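Local coordinates for flagellar regulatory protein C (Vibrio cholerae, PDB 4QHS) that acts as a heptameric AAA+ ATPase that probably uses ATP to activate sigma-54-dependent transcription of flagellar genes, at residues A[52-57]-A[183-188]; A[196-201]-A[232-237]. All blocks are in the same frame, centred on the assembly; numbering follows the deposited sequence.

Contact 1: A[52-57]-A[183-188]; sequences EVMSRY and LTWPAL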
ATOM      1  N   GLU A  52      39.927  -7.827  14.428  1.00 97.47           N
ATOM      2  CA  GLU A  52      40.378  -6.751  13.558  1.00 97.22           C
ATOM      3  C   GLU A  52      41.887  -6.785  13.342  1.00 89.70           C
ATOM      4  O   GLU A  52      42.382  -6.380  12.286  1.00 93.60           O
ATOM      5  CB  GLU A  52      39.954  -5.396  14.135  1.00108.19           C
ATOM      6  CG  GLU A  52      40.625  -5.014  15.463  1.00117.29           C
ATOM      7  CD  GLU A  52      39.977  -5.650  16.687  1.00119.90           C
ATOM      8  OE1 GLU A  52      39.154  -6.574  16.522  1.00116.34           O
ATOM      9  OE2 GLU A  52      40.287  -5.216  17.818  1.00126.60           O
ATOM     10  N   VAL A  53      42.614  -7.292  14.333  1.00 73.87           N
ATOM     11  CA  VAL A  53      44.065  -7.271  14.281  1.00 70.80           C
ATOM     12  C   VAL A  53      44.641  -8.520  13.611  1.00 70.21           C
ATOM     13  O   VAL A  53      45.698  -8.455  12.982  1.00 71.48           O
ATOM     14  CB  VAL A  53      44.674  -7.108  15.699  1.00 76.71           C
ATOM     15  CG1 VAL A  53      44.209  -5.798  16.329  1.00 68.78           C
ATOM     16  CG2 VAL A  53      44.334  -8.300  16.590  1.00 81.28           C
ATOM     17  N   MET A  54      43.945  -9.645  13.746  1.00 66.65           N
ATOM     18  CA  MET A  54      44.354 -10.898  13.116  1.00 55.78           C
ATOM     19  C   MET A  54      44.455 -10.732  11.600  1.00 57.61           C
ATOM     20  O   MET A  54      45.376 -11.242  10.957  1.00 61.25           O
ATOM     21  CB  MET A  54      43.368 -12.011  13.475  1.00 56.94           C
ATOM     22  CG  MET A  54      43.135 -13.036  12.382  1.00 53.74           C
ATOM     23  SD  MET A  54      44.060 -14.549  12.611  1.00 85.24           S
ATOM     24  CE  MET A  54      42.708 -15.696  12.831  1.00 93.13           C
ATOM     25  N   SER A  55      43.509  -9.992  11.040  1.00 45.41           N
ATOM     26  CA  SER A  55      43.525  -9.665   9.621  1.00 48.50           C
ATOM     27  C   SER A  55      44.697  -8.747   9.267  1.00 48.51           C
ATOM     28  O   SER A  55      45.310  -8.869   8.201  1.00 42.19           O
ATOM     29  CB  SER A  55      42.196  -9.016   9.239  1.00 48.71           C
ATOM     30  OG  SER A  55      41.596  -8.456  10.395  1.00 55.75           O
ATOM     31  N   ARG A  56      45.006  -7.819  10.162  1.00 51.17           N
ATOM     32  CA  ARG A  56      46.109  -6.916   9.914  1.00 58.79           C
ATOM     33  C   ARG A  56      47.412  -7.701  10.054  1.00 54.85           C
ATOM     34  O   ARG A  56      48.394  -7.436   9.356  1.00 51.24           O
ATOM     35  CB  ARG A  56      46.058  -5.723  10.868  1.00 77.95           C
ATOM     36  CG  ARG A  56      46.814  -4.488  10.376  1.00 88.61           C
ATOM     37  CD  ARG A  56      46.290  -3.209  11.029  1.00 98.59           C
ATOM     38  NE  ARG A  56      44.866  -3.005  10.765  1.00100.29           N
ATOM     39  CZ  ARG A  56      43.923  -2.986  11.704  1.00104.03           C
ATOM     40  NH1 ARG A  56      44.254  -3.143  12.983  1.00107.81           N
ATOM     41  NH2 ARG A  56      42.651  -2.802  11.366  1.00103.94           N
ATOM     42  N   TYR A  57      47.399  -8.688  10.941  1.00 50.30           N
ATOM     43  CA  TYR A  57      48.529  -9.590  11.105  1.00 44.65           C
ATOM     44  C   TYR A  57      48.753 -10.381   9.821  1.00 48.42           C
ATOM     45  O   TYR A  57      49.880 -10.592   9.387  1.00 46.92           O
ATOM     46  CB  TYR A  57      48.276 -10.530  12.272  1.00 47.36           C
ATOM     47  CG  TYR A  57      49.300 -11.614  12.445  1.00 51.84           C
ATOM     48  CD1 TYR A  57      49.248 -12.779  11.691  1.00 51.09           C
ATOM     49  CD2 TYR A  57      50.307 -11.487  13.386  1.00 52.20           C
ATOM     50  CE1 TYR A  57      50.186 -13.776  11.859  1.00 53.82           C
ATOM     51  CE2 TYR A  57      51.245 -12.485  13.566  1.00 59.68           C
ATOM     52  CZ  TYR A  57      51.181 -13.625  12.798  1.00 57.77           C
ATOM     53  OH  TYR A  57      52.120 -14.618  12.977  1.00 58.72           O
ATOM     54  N   LEU A 183      39.081 -19.455   9.707  1.00 40.24           N
ATOM     55  CA  LEU A 183      39.723 -19.456  10.983  1.00 40.98           C
ATOM     56  C   LEU A 183      38.740 -18.984  12.017  1.00 46.55           C
ATOM     57  O   LEU A 183      38.253 -17.887  11.965  1.00 46.89           O
ATOM     58  CB  LEU A 183      40.939 -18.557  10.957  1.00 41.48           C
ATOM     59  CG  LEU A 183      41.999 -18.948   9.942  1.00 43.28           C
ATOM     60  CD1 LEU A 183      43.090 -18.000   9.955  1.00 42.13           C
ATOM     61  CD2 LEU A 183      42.510 -20.273  10.302  1.00 47.30           C
ATOM     62  N   THR A 184      38.454 -19.837  12.968  1.00 43.28           N
ATOM     63  CA  THR A 184      37.497 -19.511  13.972  1.00 44.75           C
ATOM     64  C   THR A 184      38.169 -19.019  15.244  1.00 50.29           C
ATOM     65  O   THR A 184      38.773 -19.754  15.972  1.00 46.29           O
ATOM     66  CB  THR A 184      36.572 -20.679  14.247  1.00 47.58           C
ATOM     67  OG1 THR A 184      35.873 -21.024  13.060  1.00 44.39           O
ATOM     68  CG2 THR A 184      35.585 -20.301  15.286  1.00 42.61           C
ATOM     69  N   TRP A 185      38.027 -17.737  15.486  1.00 54.39           N
ATOM     70  CA  TRP A 185      38.621 -17.057  16.599  1.00 58.89           C
ATOM     71  C   TRP A 185      37.702 -17.121  17.806  1.00 68.51           C
ATOM     72  O   TRP A 185      36.801 -16.329  17.929  1.00 75.21           O
ATOM     73  CB  TRP A 185      38.816 -15.622  16.181  1.00 58.77           C
ATOM     74  CG  TRP A 185      39.715 -14.903  16.981  1.00 69.18           C
ATOM     75  CD1 TRP A 185      39.407 -13.957  17.872  1.00 73.73           C
ATOM     76  CD2 TRP A 185      41.119 -15.039  17.005  1.00 71.98           C
ATOM     77  NE1 TRP A 185      40.529 -13.483  18.466  1.00 77.33           N
ATOM     78  CE2 TRP A 185      41.603 -14.146  17.953  1.00 73.14           C
ATOM     79  CE3 TRP A 185      42.019 -15.845  16.328  1.00 74.60           C
ATOM     80  CZ2 TRP A 185      42.940 -14.019  18.229  1.00 60.41           C
ATOM     81  CZ3 TRP A 185      43.336 -15.721  16.607  1.00 65.94           C
ATOM     82  CH2 TRP A 185      43.791 -14.817  17.540  1.00 61.77           C
ATOM     83  N   PRO A 186      37.929 -18.066  18.699  1.00 72.18           N
ATOM     84  CA  PRO A 186      37.006 -18.363  19.788  1.00 64.65           C
ATOM     85  C   PRO A 186      36.712 -17.225  20.758  1.00 54.95           C
ATOM     86  O   PRO A 186      37.391 -16.238  20.830  1.00 56.01           O
ATOM     87  CB  PRO A 186      37.731 -19.466  20.522  1.00 70.30           C
ATOM     88  CG  PRO A 186      39.147 -19.123  20.360  1.00 73.33           C
ATOM     89  CD  PRO A 186      39.311 -18.322  19.114  1.00 74.79           C
ATOM     90  N   ALA A 187      35.652 -17.398  21.513  1.00 46.74           N
ATOM     91  CA  ALA A 187      35.250 -16.402  22.463  1.00 52.44           C
ATOM     92  C   ALA A 187      36.200 -16.408  23.633  1.00 57.40           C
ATOM     93  O   ALA A 187      36.832 -17.398  23.894  1.00 62.90           O
ATOM     94  CB  ALA A 187      33.872 -16.664  22.912  1.00 56.36           C
ATOM     95  N   LEU A 188      36.299 -15.287  24.319  1.00 51.93           N
ATOM     96  CA  LEU A 188      37.235 -15.108  25.404  1.00 53.92           C
ATOM     97  C   LEU A 188      37.213 -16.194  26.464  1.00 54.29           C
ATOM     98  O   LEU A 188      38.232 -16.598  26.945  1.00 59.54           O
ATOM     99  CB  LEU A 188      36.988 -13.770  26.058  1.00 52.29           C
ATOM    100  CG  LEU A 188      38.208 -12.979  26.453  1.00 57.34           C
ATOM    101  CD1 LEU A 188      39.286 -13.366  25.541  1.00 53.14           C
ATOM    102  CD2 LEU A 188      37.938 -11.515  26.369  1.00 52.02           C
TER
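Met54, Leu183 and Trp185 form an apolar cluster, and its centre is a single atom, the Met54 methyl CE. That methyl lies 3.7 Å from Leu183 CD1 and 3.9 Å from Leu183 CB, so it touches the leucine near the backbone as well as at one of its branches. On the other partner, CE sits 3.6 Å from Trp185 CE3 and 3.8 Å from Trp185 CZ3, which places it at the benzo half of the indole. Met54 reaches this position with a chain bent at chi2 (100°) and chi3.

The sulfur adds a Met-aromatic contact. Met54 SD is 5.0 Å from the centroid of the six-membered ring of Trp185 and 41° off its normal, an oblique approach, while the two side chains run past each other in opposite senses. In Trp185, CG is anti to the backbone N and beside the carbonyl carbon (chi1 -163°), the setting in which the benzo half meets Met54 CE; Pro186 CD lies 3.9 Å above one face of the Trp185 ring, toward its rim.

No hydrogen bond joins the two segments. Trp185 NE1 makes a weak hydrogen bond to Ser49 O. Leu27 and Leu30 of helix 23-35 pack against Leu183, and all three touching residues are buried.

Helix 51-61 begins at the lysine that ends GPSGSGK, the P-loop (Walker A). Its packing near strand 182-184, which lies beside strand 41-44 in a parallel 2-3-4-1-5 sheet, is the arrangement of the AAA+ alpha/beta core.

Contact 2: A[196-201]-A[232-237]; sequences EPLANH and GNVREL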
ATOM      1  N   GLU A 196      44.706 -12.062  30.816  1.00 51.42           N
ATOM      2  CA  GLU A 196      45.703 -11.250  31.453  1.00 50.38           C
ATOM      3  C   GLU A 196      46.651 -10.589  30.482  1.00 50.49           C
ATOM      4  O   GLU A 196      46.966  -9.449  30.630  1.00 57.79           O
ATOM      5  CB  GLU A 196      46.448 -12.024  32.530  1.00 55.24           C
ATOM      6  CG  GLU A 196      47.700 -11.346  33.010  1.00 61.83           C
ATOM      7  CD  GLU A 196      48.237 -11.939  34.278  1.00 74.17           C
ATOM      8  OE1 GLU A 196      47.789 -13.021  34.654  1.00 76.13           O
ATOM      9  OE2 GLU A 196      49.100 -11.320  34.910  1.00 76.61           O
ATOM     10  N   PRO A 197      47.115 -11.296  29.476  1.00 57.71           N
ATOM     11  CA  PRO A 197      48.021 -10.679  28.518  1.00 57.15           C
ATOM     12  C   PRO A 197      47.337  -9.571  27.738  1.00 64.65           C
ATOM     13  O   PRO A 197      47.943  -8.569  27.426  1.00 67.03           O
ATOM     14  CB  PRO A 197      48.366 -11.822  27.589  1.00 55.06           C
ATOM     15  CG  PRO A 197      48.076 -13.018  28.310  1.00 56.80           C
ATOM     16  CD  PRO A 197      47.224 -12.754  29.469  1.00 55.90           C
ATOM     17  N   LEU A 198      46.070  -9.766  27.423  1.00 59.06           N
ATOM     18  CA  LEU A 198      45.294  -8.754  26.735  1.00 61.03           C
ATOM     19  C   LEU A 198      45.032  -7.568  27.643  1.00 58.24           C
ATOM     20  O   LEU A 198      45.220  -6.445  27.263  1.00 53.14           O
ATOM     21  CB  LEU A 198      43.984  -9.347  26.223  1.00 50.69           C
ATOM     22  CG  LEU A 198      43.233  -8.557  25.170  1.00 56.29           C
ATOM     23  CD1 LEU A 198      44.108  -8.164  24.047  1.00 49.66           C
ATOM     24  CD2 LEU A 198      42.099  -9.363  24.680  1.00 55.81           C
ATOM     25  N   ALA A 199      44.615  -7.852  28.857  1.00 56.33           N
ATOM     26  CA  ALA A 199      44.343  -6.820  29.831  1.00 57.07           C
ATOM     27  C   ALA A 199      45.475  -5.832  29.974  1.00 54.68           C
ATOM     28  O   ALA A 199      45.290  -4.656  29.837  1.00 49.06           O
ATOM     29  CB  ALA A 199      44.040  -7.447  31.140  1.00 58.25           C
ATOM     30  N   ASN A 200      46.662  -6.325  30.256  1.00 54.36           N
ATOM     31  CA  ASN A 200      47.790  -5.457  30.437  1.00 62.49           C
ATOM     32  C   ASN A 200      48.039  -4.629  29.210  1.00 59.16           C
ATOM     33  O   ASN A 200      48.371  -3.478  29.291  1.00 61.91           O
ATOM     34  CB  ASN A 200      49.022  -6.269  30.808  1.00 62.79           C
ATOM     35  CG  ASN A 200      49.070  -6.613  32.262  1.00 61.67           C
ATOM     36  OD1 ASN A 200      49.191  -5.756  33.098  1.00 73.75           O
ATOM     37  ND2 ASN A 200      48.990  -7.872  32.566  1.00 55.77           N
ATOM     38  N   HIS A 201      47.875  -5.227  28.055  1.00 61.87           N
ATOM     39  CA  HIS A 201      48.104  -4.504  26.828  1.00 68.50           C
ATOM     40  C   HIS A 201      47.213  -3.288  26.762  1.00 66.74           C
ATOM     41  O   HIS A 201      47.621  -2.217  26.360  1.00 66.01           O
ATOM     42  CB  HIS A 201      47.851  -5.400  25.630  1.00 73.46           C
ATOM     43  CG  HIS A 201      48.397  -4.855  24.355  1.00 84.23           C
ATOM     44  ND1 HIS A 201      47.671  -4.035  23.528  1.00 83.30           N
ATOM     45  CD2 HIS A 201      49.607  -4.996  23.776  1.00 90.52           C
ATOM     46  CE1 HIS A 201      48.408  -3.697  22.491  1.00 86.44           C
ATOM     47  NE2 HIS A 201      49.586  -4.273  22.615  1.00 92.50           N
ATOM     48  N   GLY A 232      30.619 -10.324  26.733  1.00 47.81           N
ATOM     49  CA  GLY A 232      30.905  -9.378  25.687  1.00 44.78           C
ATOM     50  C   GLY A 232      32.304  -9.423  25.146  1.00 47.93           C
ATOM     51  O   GLY A 232      32.739  -8.514  24.490  1.00 48.02           O
ATOM     52  N   ASN A 233      33.007 -10.495  25.432  1.00 42.06           N
ATOM     53  CA  ASN A 233      34.356 -10.662  24.954  1.00 53.02           C
ATOM     54  C   ASN A 233      35.277  -9.470  25.113  1.00 52.65           C
ATOM     55  O   ASN A 233      35.282  -8.839  26.140  1.00 51.40           O
ATOM     56  CB  ASN A 233      34.339 -11.153  23.535  1.00 48.45           C
ATOM     57  CG  ASN A 233      33.853 -12.547  23.443  1.00 54.98           C
ATOM     58  OD1 ASN A 233      34.581 -13.469  23.732  1.00 56.94           O
ATOM     59  ND2 ASN A 233      32.614 -12.716  23.081  1.00 46.95           N
ATOM     60  N   VAL A 234      36.077  -9.195  24.106  1.00 47.01           N
ATOM     61  CA  VAL A 234      37.104  -8.188  24.211  1.00 51.76           C
ATOM     62  C   VAL A 234      36.579  -6.791  24.423  1.00 52.31           C
ATOM     63  O   VAL A 234      37.172  -6.000  25.090  1.00 54.96           O
ATOM     64  CB  VAL A 234      37.999  -8.213  22.999  1.00 54.44           C
ATOM     65  CG1 VAL A 234      39.059  -7.195  23.105  1.00 51.53           C
ATOM     66  CG2 VAL A 234      38.615  -9.542  22.886  1.00 56.20           C
ATOM     67  N   ARG A 235      35.425  -6.487  23.876  1.00 47.92           N
ATOM     68  CA  ARG A 235      34.874  -5.166  24.027  1.00 53.08           C
ATOM     69  C   ARG A 235      34.456  -4.911  25.434  1.00 48.02           C
ATOM     70  O   ARG A 235      34.516  -3.815  25.894  1.00 45.05           O
ATOM     71  CB  ARG A 235      33.677  -4.970  23.113  1.00 53.43           C
ATOM     72  CG  ARG A 235      34.037  -4.825  21.685  1.00 59.46           C
ATOM     73  CD  ARG A 235      33.009  -4.062  20.952  1.00 57.20           C
ATOM     74  NE  ARG A 235      31.839  -4.858  20.711  1.00 63.58           N
ATOM     75  CZ  ARG A 235      31.382  -5.156  19.510  1.00 70.56           C
ATOM     76  NH1 ARG A 235      32.002  -4.738  18.435  1.00 63.68           N
ATOM     77  NH2 ARG A 235      30.305  -5.881  19.394  1.00 75.26           N
ATOM     78  N   GLU A 236      34.001  -5.953  26.096  1.00 48.80           N
ATOM     79  CA  GLU A 236      33.586  -5.851  27.464  1.00 41.71           C
ATOM     80  C   GLU A 236      34.820  -5.667  28.293  1.00 39.20           C
ATOM     81  O   GLU A 236      34.824  -4.900  29.200  1.00 53.84           O
ATOM     82  CB  GLU A 236      32.819  -7.084  27.899  1.00 38.13           C
ATOM     83  CG  GLU A 236      32.293  -7.015  29.287  1.00 53.14           C
ATOM     84  CD  GLU A 236      31.401  -8.176  29.656  1.00 61.63           C
ATOM     85  OE1 GLU A 236      31.495  -9.239  29.068  1.00 55.02           O
ATOM     86  OE2 GLU A 236      30.590  -8.035  30.553  1.00 63.84           O
ATOM     87  N   LEU A 237      35.880  -6.361  27.946  1.00 46.12           N
ATOM     88  CA  LEU A 237      37.101  -6.306  28.714  1.00 50.33           C
ATOM     89  C   LEU A 237      37.681  -4.931  28.609  1.00 46.64           C
ATOM     90  O   LEU A 237      38.114  -4.369  29.578  1.00 41.68           O
ATOM     91  CB  LEU A 237      38.098  -7.348  28.240  1.00 41.20           C
ATOM     92  CG  LEU A 237      39.482  -7.308  28.854  1.00 48.78           C
ATOM     93  CD1 LEU A 237      39.381  -7.585  30.308  1.00 55.44           C
ATOM     94  CD2 LEU A 237      40.354  -8.321  28.232  1.00 47.46           C
TER
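The axes of helix segments 196-201 and 233-237 approach to 11.1 Å and cross at -47°, with Leu198 in register with Val234 and Ala199 with Leu237, the latter pair 7.3 Å apart from CA to CA. At this axis separation the contact is carried by the ends of the larger side chains. Leu198 CD2 touches both branches of Val234, lying 3.9 Å from Val234 CG2 and 4.1 Å from Val234 CG1, and the two side chains meet at about a right angle. The same methyl is 4.1 Å from Leu237 CD2, so one leucine branch bridges residues on successive turns of the partner helix. The CG of Leu198 is anti to the backbone N (chi1 -164°), which carries CD2 toward Val234 and Leu237. Ala199 adds a looser contact through its backbone, with Ala199 N 4.3 Å from Leu237 CD2.

Both helices belong to the helical lid of the AAA+ module, and the sequence GNVREL at 232-237 fits the sensor 2 motif of sigma-54 activators. Arg235, the arginine of that motif, forms a salt bridge with Glu172 of a second subunit. Within segment 232-237, Gly232 N donates to Glu236 OE1 over 2.7 Å, reaching it from above the carboxylate plane. Glu236 OE2 is hydrogen-bonded to Tyr228 OH, giving the carboxylate a separate partner on each oxygen.

The two contacts lie in series along the chain, their centres about 13 Å apart: contact 1 belongs to the alpha/beta core and contact 2 to the lid. They meet where the loop after strand 182-184 reaches Asn233 and Val234. There Leu188 N and Asn233 OD1 are 2.6 Å apart, a probable hydrogen bond, and Leu188 CD2 packs 3.7 Å from Val234 N. The P-loop lies beside both: besides its weak bond to the indole of contact 1, it shares a backbone hydrogen bond with contact 2, between Gly48 and Arg235. This geometry is consistent with a nucleotide site between core and lid, described here in its nucleotide-free state.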